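Local atomic coordinates of Xaa-Pro Dipeptidase (Alteromonas macleodii, PDB entry 2QS8), a protein that probably hydrolyses dipeptides or the carboxy-terminal peptide bonds of short peptides, as a metal-dependent amidohydrolase-superfamily enzyme with a TIM-barrel catalytic domain. Residues Asp22-Gly34 / Ser38-Phe50. Sequence-based numbering, arbitrary orientation.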
# COMPACT_ATOMS: atom_id res chain seq x y z
N ASP A 22 -48.49 22.41 0.57
CA ASP A 22 -49.10 21.23 1.16
C ASP A 22 -50.56 21.12 0.73
O ASP A 22 -51.28 20.24 1.18
CB ASP A 22 -49.04 21.31 2.69
CG ASP A 22 -47.63 21.39 3.22
OD1 ASP A 22 -46.78 20.57 2.80
OD2 ASP A 22 -47.36 22.27 4.06
N GLN A 23 -50.97 22.02 -0.16
CA GLN A 23 -52.36 22.03 -0.64
C GLN A 23 -52.51 21.59 -2.08
O GLN A 23 -51.68 21.90 -2.93
CB GLN A 23 -52.94 23.45 -0.52
CG GLN A 23 -52.73 24.10 0.83
CD GLN A 23 -53.29 23.27 1.97
OE1 GLN A 23 -54.46 22.89 1.94
NE2 GLN A 23 -52.46 22.97 2.96
N VAL A 24 -53.58 20.85 -2.36
CA VAL A 24 -53.85 20.43 -3.72
C VAL A 24 -54.56 21.63 -4.32
O VAL A 24 -55.60 22.05 -3.82
CB VAL A 24 -54.78 19.22 -3.78
CG1 VAL A 24 -55.01 18.82 -5.23
CG2 VAL A 24 -54.18 18.07 -2.99
N GLN A 25 -53.99 22.20 -5.37
CA GLN A 25 -54.57 23.37 -6.01
C GLN A 25 -55.52 22.97 -7.13
O GLN A 25 -55.28 22.00 -7.84
CB GLN A 25 -53.45 24.25 -6.55
CG GLN A 25 -52.43 24.61 -5.47
CD GLN A 25 -51.19 25.27 -6.02
OE1 GLN A 25 -51.27 26.31 -6.67
NE2 GLN A 25 -50.03 24.67 -5.75
N SER A 26 -56.61 23.72 -7.29
CA SER A 26 -57.60 23.41 -8.32
C SER A 26 -57.53 24.33 -9.53
O SER A 26 -57.29 25.53 -9.40
CB SER A 26 -59.01 23.48 -7.73
OG SER A 26 -59.19 22.55 -6.69
N ARG A 27 -57.75 23.76 -10.70
CA ARG A 27 -57.75 24.49 -11.97
C ARG A 27 -56.59 25.45 -12.12
O ARG A 27 -56.69 26.62 -11.74
CB ARG A 27 -59.08 25.25 -12.13
CG ARG A 27 -60.30 24.33 -12.24
CD ARG A 27 -61.61 25.11 -12.34
NE ARG A 27 -62.31 25.16 -11.06
CZ ARG A 27 -61.95 25.93 -10.04
NH1 ARG A 27 -60.89 26.72 -10.15
NH2 ARG A 27 -62.63 25.90 -8.90
N ILE A 28 -55.50 24.97 -12.69
CA ILE A 28 -54.32 25.80 -12.90
C ILE A 28 -53.80 25.69 -14.33
O ILE A 28 -53.95 24.66 -14.98
CB ILE A 28 -53.17 25.43 -11.90
CG1 ILE A 28 -53.39 26.13 -10.56
CG2 ILE A 28 -51.82 25.86 -12.44
CD1 ILE A 28 -54.37 25.49 -9.66
N SER A 29 -53.22 26.78 -14.82
CA SER A 29 -52.65 26.82 -16.16
C SER A 29 -51.14 26.88 -16.06
O SER A 29 -50.58 27.76 -15.41
CB SER A 29 -53.15 28.05 -16.93
OG SER A 29 -54.47 27.85 -17.40
N ILE A 30 -50.48 25.92 -16.70
CA ILE A 30 -49.02 25.85 -16.69
C ILE A 30 -48.56 26.13 -18.12
O ILE A 30 -49.07 25.54 -19.07
CB ILE A 30 -48.54 24.45 -16.27
CG1 ILE A 30 -49.18 24.08 -14.92
CG2 ILE A 30 -47.02 24.43 -16.17
CD1 ILE A 30 -48.97 22.64 -14.51
N VAL A 31 -47.61 27.04 -18.27
CA VAL A 31 -47.11 27.38 -19.60
C VAL A 31 -45.69 26.91 -19.77
O VAL A 31 -44.81 27.23 -18.96
CB VAL A 31 -47.18 28.90 -19.85
CG1 VAL A 31 -46.93 29.19 -21.31
CG2 VAL A 31 -48.53 29.44 -19.45
N ILE A 32 -45.45 26.13 -20.82
CA ILE A 32 -44.13 25.59 -21.10
C ILE A 32 -43.50 26.27 -22.31
O ILE A 32 -44.11 26.36 -23.38
CB ILE A 32 -44.20 24.08 -21.35
CG1 ILE A 32 -44.66 23.38 -20.07
CG2 ILE A 32 -42.85 23.55 -21.79
CD1 ILE A 32 -45.03 21.92 -20.27
N ASP A 33 -42.27 26.74 -22.13
CA ASP A 33 -41.52 27.40 -23.18
C ASP A 33 -40.17 26.69 -23.28
O ASP A 33 -39.30 26.84 -22.41
CB ASP A 33 -41.33 28.88 -22.83
CG ASP A 33 -40.60 29.66 -23.91
OD1 ASP A 33 -40.78 29.36 -25.10
OD2 ASP A 33 -39.84 30.58 -23.55
N GLY A 34 -39.99 25.90 -24.33
CA GLY A 34 -38.77 25.14 -24.47
C GLY A 34 -38.78 24.04 -23.41
O GLY A 34 -39.75 23.29 -23.30
N SER A 38 -42.43 28.46 -18.01
CA SER A 38 -42.39 29.92 -18.06
C SER A 38 -43.45 30.67 -17.26
O SER A 38 -43.27 31.83 -16.91
CB SER A 38 -42.44 30.39 -19.52
OG SER A 38 -43.62 29.93 -20.15
N ASP A 39 -44.58 30.03 -16.98
CA ASP A 39 -45.60 30.72 -16.22
C ASP A 39 -46.65 29.79 -15.61
O ASP A 39 -46.83 28.66 -16.04
CB ASP A 39 -46.28 31.76 -17.12
CG ASP A 39 -46.82 32.94 -16.34
OD1 ASP A 39 -47.54 33.76 -16.95
OD2 ASP A 39 -46.52 33.06 -15.13
N ILE A 40 -47.34 30.30 -14.60
CA ILE A 40 -48.37 29.54 -13.90
C ILE A 40 -49.48 30.50 -13.53
O ILE A 40 -49.33 31.31 -12.62
CB ILE A 40 -47.82 28.90 -12.61
CG1 ILE A 40 -46.62 28.01 -12.95
CG2 ILE A 40 -48.91 28.10 -11.91
CD1 ILE A 40 -45.88 27.51 -11.74
N LYS A 41 -50.60 30.41 -14.23
CA LYS A 41 -51.73 31.28 -13.97
C LYS A 41 -52.94 30.51 -13.45
O LYS A 41 -53.11 29.33 -13.75
CB LYS A 41 -52.09 32.05 -15.24
CG LYS A 41 -50.98 32.98 -15.70
CD LYS A 41 -51.42 33.91 -16.82
CE LYS A 41 -50.38 35.00 -17.08
NZ LYS A 41 -50.07 35.77 -15.83
N LYS A 42 -53.77 31.18 -12.65
CA LYS A 42 -54.96 30.55 -12.10
C LYS A 42 -56.09 30.47 -13.12
O LYS A 42 -56.24 31.35 -13.98
CB LYS A 42 -55.43 31.31 -10.86
CG LYS A 42 -54.51 31.15 -9.66
CD LYS A 42 -55.01 31.97 -8.49
CE LYS A 42 -54.05 31.91 -7.30
NZ LYS A 42 -54.45 32.87 -6.22
N GLY A 43 -56.87 29.40 -13.02
CA GLY A 43 -57.98 29.19 -13.94
C GLY A 43 -57.49 28.64 -15.27
O GLY A 43 -56.28 28.48 -15.48
N PHE A 44 -58.42 28.35 -16.16
CA PHE A 44 -58.07 27.82 -17.47
C PHE A 44 -58.07 28.97 -18.48
O PHE A 44 -59.12 29.36 -18.98
CB PHE A 44 -59.09 26.75 -17.89
CG PHE A 44 -59.10 25.53 -17.00
CD1 PHE A 44 -60.27 24.79 -16.84
CD2 PHE A 44 -57.96 25.13 -16.31
CE1 PHE A 44 -60.30 23.66 -16.01
CE2 PHE A 44 -57.98 24.01 -15.48
CZ PHE A 44 -59.15 23.27 -15.33
N ILE A 45 -56.89 29.51 -18.76
CA ILE A 45 -56.77 30.60 -19.71
C ILE A 45 -57.00 30.11 -21.13
O ILE A 45 -56.95 28.91 -21.40
CB ILE A 45 -55.39 31.29 -19.63
CG1 ILE A 45 -54.27 30.28 -19.90
CG2 ILE A 45 -55.21 31.93 -18.27
CD1 ILE A 45 -52.89 30.93 -19.94
N SER A 46 -57.26 31.04 -22.04
CA SER A 46 -57.53 30.70 -23.43
C SER A 46 -56.36 29.95 -24.06
O SER A 46 -55.20 30.28 -23.81
CB SER A 46 -57.82 31.97 -24.22
OG SER A 46 -58.90 32.69 -23.65
N SER A 47 -56.68 28.96 -24.90
CA SER A 47 -55.65 28.15 -25.55
C SER A 47 -55.53 28.37 -27.05
O SER A 47 -54.56 27.93 -27.67
CB SER A 47 -55.93 26.67 -25.29
OG SER A 47 -57.13 26.27 -25.92
N ASN A 48 -56.50 29.06 -27.64
CA ASN A 48 -56.53 29.33 -29.07
C ASN A 48 -55.26 29.98 -29.62
O ASN A 48 -54.97 29.89 -30.82
CB ASN A 48 -57.72 30.21 -29.40
CG ASN A 48 -59.00 29.72 -28.76
OD1 ASN A 48 -59.54 28.67 -29.12
ND2 ASN A 48 -59.50 30.48 -27.78
N ASP A 49 -54.50 30.64 -28.76
CA ASP A 49 -53.29 31.33 -29.18
C ASP A 49 -51.97 30.60 -28.89
O ASP A 49 -50.89 31.15 -29.10
CB ASP A 49 -53.27 32.72 -28.53
CG ASP A 49 -53.48 32.67 -27.03
OD1 ASP A 49 -54.48 32.06 -26.58
OD2 ASP A 49 -52.66 33.25 -26.29
N PHE A 50 -52.05 29.36 -28.41
CA PHE A 50 -50.84 28.60 -28.12
C PHE A 50 -50.56 27.57 -29.21
O PHE A 50 -51.48 26.93 -29.73
CB PHE A 50 -50.93 27.88 -26.78
CG PHE A 50 -50.86 28.80 -25.59
CD1 PHE A 50 -51.98 29.52 -25.18
CD2 PHE A 50 -49.68 28.93 -24.88
CE1 PHE A 50 -51.91 30.37 -24.09
CE2 PHE A 50 -49.61 29.78 -23.78
CZ PHE A 50 -50.73 30.50 -23.38
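An antiparallel beta hairpin pairs strand 28-33 with strand 36-42, the centre of this contact lying about 30 Å from the centre of the chain, and shows how one buried hydroxyl can fasten a departing loop to a sheet. Ser29 and Lys41 form a hydrogen-bonded pair: Ser29 N reaches Lys41 O at 2.8 Å, and Lys41 N returns the bond to Ser29 O. Beyond it the chain leaves the strand at Gly43, whose N bonds to Arg27 O from above the carbonyl plane. Ser29 OG, turned beside its own backbone N (chi1 -78°), donates to a lone pair of Gly43 O at 2.7 Å and accepts a straight bond from Ile45 N at 3.2 Å. Replacing Ser29 with alanine would probably leave Gly43 O and Ile45 N without this shared partner and the loop freer to shift. Arg27 CB and CG come up to the Phe44 ring in an off-centre CH-pi contact, Arg27 CB lying 4.1 Å from the centroid of the Phe44 ring, while the guanidinium plane stands steeply to the ring. On the same face as Ser29, Val31 CG1 meets the edge of the Phe50 ring at CE2, 3.7 Å away; on the other face the CG2 methyls of Ile28 and Ile40 touch. At the far end Val31 O takes Ser38 N at 2.8 Å, with weaker bonds from Ser38 OG and Asp39 N, because both residues lie opposite Val31. Strand 28-33 also pairs with strand 9-16 along its other edge. The result is a hairpin with a classic beta bulge, within the small beta-sandwich-like domain that accompanies the TIM barrel in many amidohydrolases.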